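Coenzyme F420-dependent N(5),N(10)-methenyltetrahydromethanopterin reductase-related protein (Desulfurobacterium thermolithotrophum DSM 11699, PDB 6HUZ) is the bacterial [Fe]-hydrogenase paralog HmdII, which binds the iron-guanylylpyridinol cofactor and uses tetrahydrofolate derivatives as substrates. Local coordinates at the interface of chains A and B. Sequence-based numbering; all coordinates share one arbitrary frame. Chains: chain A/B, Coenzyme F420-dependent N(5),N(10)-methenyltetrahydromethanopterin reductase-related protein.

The three patches illustrate how one subunit's helical region can brace several parts of its partner. Centres of C-alpha atoms lie about 25 Å apart for contacts 1 and 2, 14 Å for contacts 1 and 3, and 18 Å for contacts 2 and 3. Contacts 2 and 3 share helix 232-262 of chain A, and the helix 196-203 of chain B gripped in contact 2 runs directly into residues 204-206 of contact 3. Contact 1 is an apolar touch near the amino-terminal domain, whereas contacts 2 and 3 add polar bonds. Two-fold symmetry repeats all three with the chains exchanged.

Contact 1: the interface of chains A and B. Residues chain A 272-273, 275-276; chain B 18, 23-24, 155.
A:Leu276 and A:Ser273 rest on B:Leu24 and B:Gln155 in a small, mainly apolar patch of a two-fold homodimer interface; the patch probably helps seat the helical region of one subunit on the cofactor-binding part of the other. This is the arrangement expected of the Hmd family, whose amino-terminal Rossmann-like domain holds the iron-guanylylpyridinol cofactor. A:Leu276 buries 64 Å², more than any other residue of the patch. Its CD2 methyl meets CD2 of B:Leu24 at 4.0 Å, the two side chains passing at an oblique angle. The same B:Leu24 methyl also lies against the backbone of A:Ser273, 4.0 Å from its CA, and thus fits between two residues of the opposing turn. With CG anti to the carbonyl carbon (chi1 -62°), B:Leu24 turns both methyls toward chain A. Further along, the carbonyl O of A:Leu276 points toward the aliphatic stem of B:Lys23, 3.3 Å from its CD; the side-chain amine NZ makes no bond to that oxygen. On the other flank the hydroxyl OG of A:Ser273 touches CB of B:Gln155 at 3.3 Å. A bend at chi2 (80°) turns the B:Gln155 amide back to its own chain, and NE2 donates to O of B:Leu24 at 3.1 Å. The acceptor lies almost in the amide plane, a second-shell tie that probably steadies both residues under A:Ser273. B:Leu18 borders A:Leu276 and directly follows B:Lys17, a residue of the methenyltetrahydrofolate pocket.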
loop_
_atom_site.group_PDB
_atom_site.type_symbol
_atom_site.label_atom_id
_atom_site.label_comp_id
_atom_site.label_asym_id
_atom_site.label_seq_id
_atom_site.Cartn_x
_atom_site.Cartn_y
_atom_site.Cartn_z
ATOM N N GLN A 272 9.018 -8.193 -15.394
ATOM C CA GLN A 272 10.182 -8.267 -16.282
ATOM C C GLN A 272 10.255 -7.081 -17.257
ATOM O O GLN A 272 11.353 -6.613 -17.583
ATOM C CB GLN A 272 10.177 -9.589 -17.087
ATOM C CG GLN A 272 10.272 -10.846 -16.226
ATOM C CD GLN A 272 11.224 -10.711 -15.049
ATOM O OE1 GLN A 272 12.441 -10.631 -15.201
ATOM N NE2 GLN A 272 10.701 -10.687 -13.834
ATOM N N SER A 273 9.106 -6.590 -17.710
ATOM C CA SER A 273 9.060 -5.499 -18.677
ATOM C C SER A 273 9.248 -4.127 -18.049
ATOM O O SER A 273 9.280 -3.135 -18.767
ATOM C CB SER A 273 7.785 -5.570 -19.496
ATOM O OG SER A 273 7.874 -6.663 -20.389
ATOM N N ILE A 275 11.889 -3.707 -15.850
ATOM C CA ILE A 275 13.296 -3.699 -15.437
ATOM C C ILE A 275 13.952 -2.981 -16.631
ATOM O O ILE A 275 14.412 -3.629 -17.579
ATOM C CB ILE A 275 13.854 -5.128 -15.203
ATOM C CG1 ILE A 275 13.137 -5.794 -14.017
ATOM C CG2 ILE A 275 15.360 -5.110 -14.962
ATOM C CD1 ILE A 275 13.372 -7.317 -13.930
ATOM N N LEU A 276 13.935 -1.642 -16.608
ATOM C CA LEU A 276 14.452 -0.826 -17.720
ATOM C C LEU A 276 15.876 -0.273 -17.534
ATOM O O LEU A 276 16.542 -0.025 -18.535
ATOM C CB LEU A 276 13.447 0.286 -18.042
ATOM C CG LEU A 276 12.032 -0.225 -18.370
ATOM C CD1 LEU A 276 11.000 0.902 -18.324
ATOM C CD2 LEU A 276 11.994 -0.920 -19.707
ATOM N N LEU B 18 11.314 5.629 -25.905
ATOM C CA LEU B 18 11.738 4.468 -25.137
ATOM C C LEU B 18 12.437 3.586 -26.193
ATOM O O LEU B 18 11.807 3.076 -27.133
ATOM C CB LEU B 18 10.570 3.735 -24.447
ATOM C CG LEU B 18 10.941 2.530 -23.549
ATOM C CD1 LEU B 18 11.597 2.975 -22.213
ATOM C CD2 LEU B 18 9.700 1.729 -23.184
ATOM N N LYS B 23 16.555 -1.570 -24.560
ATOM C CA LYS B 23 16.127 -1.817 -23.197
ATOM C C LYS B 23 15.464 -3.163 -22.983
ATOM O O LYS B 23 15.617 -3.743 -21.911
ATOM C CB LYS B 23 15.152 -0.714 -22.737
ATOM C CG LYS B 23 15.696 0.713 -22.860
ATOM C CD LYS B 23 16.183 1.248 -21.554
ATOM C CE LYS B 23 16.295 2.747 -21.582
ATOM N NZ LYS B 23 17.429 3.220 -20.755
ATOM N N LEU B 24 14.701 -3.645 -23.953
ATOM C CA LEU B 24 14.008 -4.921 -23.784
ATOM C C LEU B 24 14.359 -5.979 -24.826
ATOM O O LEU B 24 14.671 -7.109 -24.444
ATOM C CB LEU B 24 12.510 -4.674 -23.742
ATOM C CG LEU B 24 12.042 -3.798 -22.565
ATOM C CD1 LEU B 24 10.708 -3.163 -22.868
ATOM C CD2 LEU B 24 11.961 -4.603 -21.249
ATOM N N GLN B 155 10.113 -10.411 -23.746
ATOM C CA GLN B 155 9.456 -10.466 -22.424
ATOM C C GLN B 155 7.962 -10.734 -22.575
ATOM O O GLN B 155 7.345 -11.253 -21.649
ATOM C CB GLN B 155 9.621 -9.121 -21.639
ATOM C CG GLN B 155 11.042 -8.832 -21.161
ATOM C CD GLN B 155 11.965 -8.273 -22.233
ATOM O OE1 GLN B 155 11.560 -7.943 -23.363
ATOM N NE2 GLN B 155 13.242 -8.148 -21.909
#

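Contact 2: the interface of chains A and B. Residues chain A 245, 249, 261-262, 314-317; chain B 166, 197-198, 201.
The loop 314-317 of chain A and both A:Val245 and A:Leu261 of helix 232-262 close over helix 196-203 of chain B, with B:Leu166 joining from a loop. B:Glu197, CG anti to its backbone N (chi1 -162°) and extended beyond, delivers its carboxylate into the chain A loop. OE1 accepts from the amide N of A:Thr316 on the syn side and from its hydroxyl OG1, 2.7 Å away and well above the carboxylate plane, both on the same face. OE2 is paired likewise with A:Ser317: OG, at 2.6 Å, comes on the anti side, while the amide N, at 2.9 Å, stands above the plane. These paired donors probably hold the group's rotation, and water 1, 2.7 Å from OE1, carries it on to O of A:Thr314. An alanine in place of B:Glu197 would probably leave the amides and hydroxyls of A:Thr316 and A:Ser317 without their shared acceptor and the loop freer to move. Beside this polar grip, B:Leu198 buries 72 Å², pointing CD1 at the backbone O of A:Leu261. Its other methyl, CD2, presses tightly on CG1 of A:Val245 at 3.4 Å, and the ring carbon CG of B:Pro201 meets CG2 of A:Val245 at 4.1 Å.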
loop_
_atom_site.group_PDB
_atom_site.type_symbol
_atom_site.label_atom_id
_atom_site.label_comp_id
_atom_site.label_asym_id
_atom_site.label_seq_id
_atom_site.Cartn_x
_atom_site.Cartn_y
_atom_site.Cartn_z
ATOM N N VAL A 245 -4.829 -1.550 -3.422
ATOM C CA VAL A 245 -5.227 -2.917 -3.758
ATOM C C VAL A 245 -4.603 -3.952 -2.817
ATOM O O VAL A 245 -5.315 -4.825 -2.309
ATOM C CB VAL A 245 -4.939 -3.231 -5.242
ATOM C CG1 VAL A 245 -4.983 -4.729 -5.520
ATOM C CG2 VAL A 245 -5.927 -2.491 -6.134
ATOM N N LEU A 249 -6.736 -6.252 -0.081
ATOM C CA LEU A 249 -6.681 -7.714 -0.178
ATOM C C LEU A 249 -6.260 -8.357 1.140
ATOM O O LEU A 249 -6.880 -9.352 1.560
ATOM C CB LEU A 249 -5.763 -8.140 -1.333
ATOM C CG LEU A 249 -6.355 -7.934 -2.718
ATOM C CD1 LEU A 249 -5.256 -8.033 -3.804
ATOM C CD2 LEU A 249 -7.507 -8.896 -2.986
ATOM N N LEU A 261 -5.118 -14.179 -5.155
ATOM C CA LEU A 261 -5.727 -13.256 -6.106
ATOM C C LEU A 261 -4.749 -12.467 -6.979
ATOM O O LEU A 261 -5.041 -12.301 -8.150
ATOM C CB LEU A 261 -6.698 -12.342 -5.376
ATOM C CG LEU A 261 -7.867 -13.123 -4.724
ATOM C CD1 LEU A 261 -8.528 -12.296 -3.631
ATOM C CD2 LEU A 261 -8.876 -13.575 -5.776
ATOM N N LEU A 262 -3.604 -11.987 -6.465
ATOM C CA LEU A 262 -2.705 -11.222 -7.349
ATOM C C LEU A 262 -1.999 -12.107 -8.391
ATOM O O LEU A 262 -1.742 -11.658 -9.524
ATOM C CB LEU A 262 -1.646 -10.451 -6.540
ATOM C CG LEU A 262 -2.116 -9.207 -5.820
ATOM C CD1 LEU A 262 -0.977 -8.599 -5.002
ATOM C CD2 LEU A 262 -2.634 -8.173 -6.817
ATOM N N THR A 314 -15.667 -7.349 -3.450
ATOM C CA THR A 314 -15.285 -6.060 -2.896
ATOM C C THR A 314 -14.577 -5.245 -3.950
ATOM O O THR A 314 -14.197 -5.763 -5.009
ATOM C CB THR A 314 -14.410 -6.185 -1.636
ATOM O OG1 THR A 314 -14.343 -4.891 -1.011
ATOM C CG2 THR A 314 -12.999 -6.685 -1.944
ATOM N N TYR A 315 -14.411 -3.976 -3.643
ATOM C CA TYR A 315 -13.752 -2.984 -4.467
ATOM C C TYR A 315 -12.365 -2.758 -3.875
ATOM O O TYR A 315 -12.180 -1.835 -3.059
ATOM C CB TYR A 315 -14.515 -1.672 -4.398
ATOM C CG TYR A 315 -15.795 -1.670 -5.193
ATOM C CD1 TYR A 315 -15.802 -1.312 -6.530
ATOM C CD2 TYR A 315 -16.998 -2.034 -4.609
ATOM C CE1 TYR A 315 -16.977 -1.301 -7.268
ATOM C CE2 TYR A 315 -18.182 -2.030 -5.335
ATOM C CZ TYR A 315 -18.170 -1.652 -6.663
ATOM O OH TYR A 315 -19.328 -1.658 -7.404
ATOM N N THR A 316 -11.390 -3.585 -4.276
ATOM C CA THR A 316 -10.043 -3.452 -3.708
ATOM C C THR A 316 -9.341 -2.127 -3.952
ATOM O O THR A 316 -8.515 -1.751 -3.143
ATOM C CB THR A 316 -9.155 -4.599 -4.206
ATOM O OG1 THR A 316 -8.997 -4.476 -5.605
ATOM C CG2 THR A 316 -9.729 -5.966 -3.882
ATOM N N SER A 317 -9.634 -1.439 -5.040
ATOM C CA SER A 317 -8.983 -0.167 -5.409
ATOM C C SER A 317 -9.733 1.066 -4.934
ATOM O O SER A 317 -9.306 2.192 -5.232
ATOM C CB SER A 317 -8.850 -0.095 -6.949
ATOM O OG SER A 317 -10.100 0.085 -7.612
ATOM N N LEU B 166 -14.485 -11.393 -7.833
ATOM C CA LEU B 166 -14.585 -10.224 -6.951
ATOM C C LEU B 166 -15.634 -9.212 -7.430
ATOM O O LEU B 166 -15.835 -8.223 -6.735
ATOM C CB LEU B 166 -13.234 -9.527 -6.722
ATOM C CG LEU B 166 -12.118 -10.435 -6.253
ATOM C CD1 LEU B 166 -10.891 -9.639 -5.900
ATOM C CD2 LEU B 166 -12.547 -11.247 -5.069
ATOM N N GLU B 197 -10.545 -6.312 -11.496
ATOM C CA GLU B 197 -9.962 -5.143 -10.851
ATOM C C GLU B 197 -8.439 -5.224 -10.656
ATOM O O GLU B 197 -7.786 -4.190 -10.539
ATOM C CB GLU B 197 -10.654 -4.903 -9.514
ATOM C CG GLU B 197 -10.453 -3.517 -8.948
ATOM C CD GLU B 197 -11.125 -3.326 -7.604
ATOM O OE1 GLU B 197 -11.402 -4.341 -6.920
ATOM O OE2 GLU B 197 -11.373 -2.155 -7.234
ATOM N N LEU B 198 -7.887 -6.429 -10.646
ATOM C CA LEU B 198 -6.453 -6.637 -10.424
ATOM C C LEU B 198 -5.611 -6.626 -11.672
ATOM O O LEU B 198 -4.380 -6.577 -11.551
ATOM C CB LEU B 198 -6.252 -7.968 -9.663
ATOM C CG LEU B 198 -7.028 -8.081 -8.323
ATOM C CD1 LEU B 198 -6.598 -9.309 -7.522
ATOM C CD2 LEU B 198 -6.854 -6.861 -7.468
ATOM N N PRO B 201 -3.373 -3.136 -11.625
ATOM C CA PRO B 201 -2.221 -3.070 -10.703
ATOM C C PRO B 201 -1.171 -4.156 -10.957
ATOM O O PRO B 201 -0.000 -3.982 -10.623
ATOM C CB PRO B 201 -2.864 -3.188 -9.309
ATOM C CG PRO B 201 -4.165 -3.858 -9.522
ATOM C CD PRO B 201 -4.633 -3.375 -10.900
HETATM O O HOH W 1 -13.254 -6.190 -7.719
#

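Contact 3: the interface of chains A and B. Residues chain A 220, 224, 228, 230, 234, 238; chain B 204-206, 347.
B:Met205 and A:Gln238, which bury 52 and 51 Å², lie across one another at about a right angle, with A:Met234 alongside. CG of B:Met205 sits between its backbone N and carbonyl carbon (chi1 54°), and the extended chain beyond it runs out among side chains of chain A. The phenol oxygen OH of A:Tyr220 sits beside it, 3.1 Å from SD, while CD1 of A:Leu228 touches the sulfur at 3.7 Å; the terminal CE methyl points toward A:Thr230. A:Tyr220 has B:Gly206 CA over the rim of one face and A:Ser224 OG over the rim of the other, the latter tied by a hydrogen bond to the tyrosine's own backbone O. Bent at chi2 (-71°), A:Gln238 turns its amide to the backbone turn of chain B. NE2 donates to the carboxylate OD2 of B:Asp204 at 3.0 Å, on the anti side and near the amide plane, and OE1 receives a weak bond from N of B:Gly206. The amide also leans over the rim of the B:Phe347 ring, NE2 lying 3.4 Å from CZ. That ring presents its edge to the backbone O of A:Met234, 3.5 Å from CE1, while the A:Met234 methyl CE lies 3.8 Å from CZ. B:Asp204 and B:Met205 belong to the methenyltetrahydrofolate pocket, so this clasp probably lets one subunit help shape the substrate site of the other.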
loop_
_atom_site.group_PDB
_atom_site.type_symbol
_atom_site.label_atom_id
_atom_site.label_comp_id
_atom_site.label_asym_id
_atom_site.label_seq_id
_atom_site.Cartn_x
_atom_site.Cartn_y
_atom_site.Cartn_z
ATOM N N TYR A 220 9.833 3.655 -8.570
ATOM C CA TYR A 220 8.919 3.646 -9.710
ATOM C C TYR A 220 8.722 5.077 -10.239
ATOM O O TYR A 220 8.604 5.286 -11.437
ATOM C CB TYR A 220 7.583 2.979 -9.317
ATOM C CG TYR A 220 6.470 3.326 -10.260
ATOM C CD1 TYR A 220 6.486 2.880 -11.580
ATOM C CD2 TYR A 220 5.413 4.135 -9.853
ATOM C CE1 TYR A 220 5.481 3.232 -12.473
ATOM C CE2 TYR A 220 4.408 4.510 -10.748
ATOM C CZ TYR A 220 4.449 4.056 -12.056
ATOM O OH TYR A 220 3.472 4.432 -12.943
ATOM N N SER A 224 9.567 6.197 -14.040
ATOM C CA SER A 224 8.495 6.886 -14.786
ATOM C C SER A 224 8.921 8.258 -15.332
ATOM O O SER A 224 8.646 8.573 -16.484
ATOM C CB SER A 224 7.275 7.077 -13.888
ATOM O OG SER A 224 6.687 5.809 -13.677
ATOM N N LEU A 228 10.289 6.076 -18.791
ATOM C CA LEU A 228 9.033 5.998 -19.534
ATOM C C LEU A 228 8.621 7.370 -20.063
ATOM O O LEU A 228 7.963 7.454 -21.102
ATOM C CB LEU A 228 7.922 5.469 -18.632
ATOM C CG LEU A 228 8.137 4.029 -18.172
ATOM C CD1 LEU A 228 6.982 3.583 -17.302
ATOM C CD2 LEU A 228 8.301 3.110 -19.397
ATOM N N THR A 230 6.459 9.387 -18.663
ATOM C CA THR A 230 4.997 9.416 -18.465
ATOM C C THR A 230 4.616 10.589 -17.542
ATOM O O THR A 230 5.510 11.187 -16.950
ATOM C CB THR A 230 4.477 8.035 -17.989
ATOM O OG1 THR A 230 3.050 8.041 -18.077
ATOM C CG2 THR A 230 4.896 7.689 -16.563
ATOM N N MET A 234 -0.254 10.185 -13.794
ATOM C CA MET A 234 -0.341 8.758 -14.073
ATOM C C MET A 234 0.486 7.993 -13.101
ATOM O O MET A 234 0.042 6.965 -12.595
ATOM C CB MET A 234 0.096 8.467 -15.520
ATOM C CG MET A 234 -0.858 9.063 -16.503
ATOM S SD MET A 234 -0.258 8.950 -18.180
ATOM C CE MET A 234 -0.405 7.129 -18.459
ATOM N N GLN A 238 -0.933 5.208 -10.314
ATOM C CA GLN A 238 -0.388 3.840 -10.255
ATOM C C GLN A 238 0.120 3.493 -8.849
ATOM O O GLN A 238 -0.177 2.406 -8.367
ATOM C CB GLN A 238 0.745 3.669 -11.272
ATOM C CG GLN A 238 0.239 3.623 -12.717
ATOM C CD GLN A 238 -0.492 2.348 -13.043
ATOM O OE1 GLN A 238 -0.082 1.230 -12.646
ATOM N NE2 GLN A 238 -1.591 2.465 -13.775
ATOM N N ASP B 204 -0.087 -3.155 -15.578
ATOM C CA ASP B 204 0.417 -1.806 -15.890
ATOM C C ASP B 204 1.816 -1.554 -15.338
ATOM O O ASP B 204 2.375 -2.373 -14.614
ATOM C CB ASP B 204 -0.479 -0.732 -15.245
ATOM C CG ASP B 204 -1.901 -0.715 -15.722
ATOM O OD1 ASP B 204 -2.227 -1.473 -16.693
ATOM O OD2 ASP B 204 -2.698 0.042 -15.141
ATOM N N MET B 205 2.359 -0.388 -15.682
ATOM C CA MET B 205 3.664 0.050 -15.232
ATOM C C MET B 205 3.770 0.039 -13.694
ATOM O O MET B 205 4.880 -0.135 -13.201
ATOM C CB MET B 205 3.993 1.430 -15.794
ATOM C CG MET B 205 2.937 2.453 -15.501
ATOM S SD MET B 205 3.563 4.059 -16.016
ATOM C CE MET B 205 1.975 5.110 -15.846
ATOM N N GLY B 206 2.641 0.184 -12.957
ATOM C CA GLY B 206 2.656 0.127 -11.488
ATOM C C GLY B 206 3.044 -1.220 -10.899
ATOM O O GLY B 206 3.132 -1.371 -9.676
ATOM N N PHE B 347 -6.171 9.389 -13.535
ATOM C CA PHE B 347 -5.127 8.770 -14.342
ATOM C C PHE B 347 -5.036 9.584 -15.652
ATOM O O PHE B 347 -4.719 9.072 -16.720
ATOM C CB PHE B 347 -5.477 7.292 -14.618
ATOM C CG PHE B 347 -4.367 6.423 -15.172
ATOM C CD1 PHE B 347 -3.097 6.452 -14.618
ATOM C CD2 PHE B 347 -4.613 5.525 -16.203
ATOM C CE1 PHE B 347 -2.086 5.629 -15.099
ATOM C CE2 PHE B 347 -3.596 4.706 -16.691
ATOM C CZ PHE B 347 -2.341 4.765 -16.136
#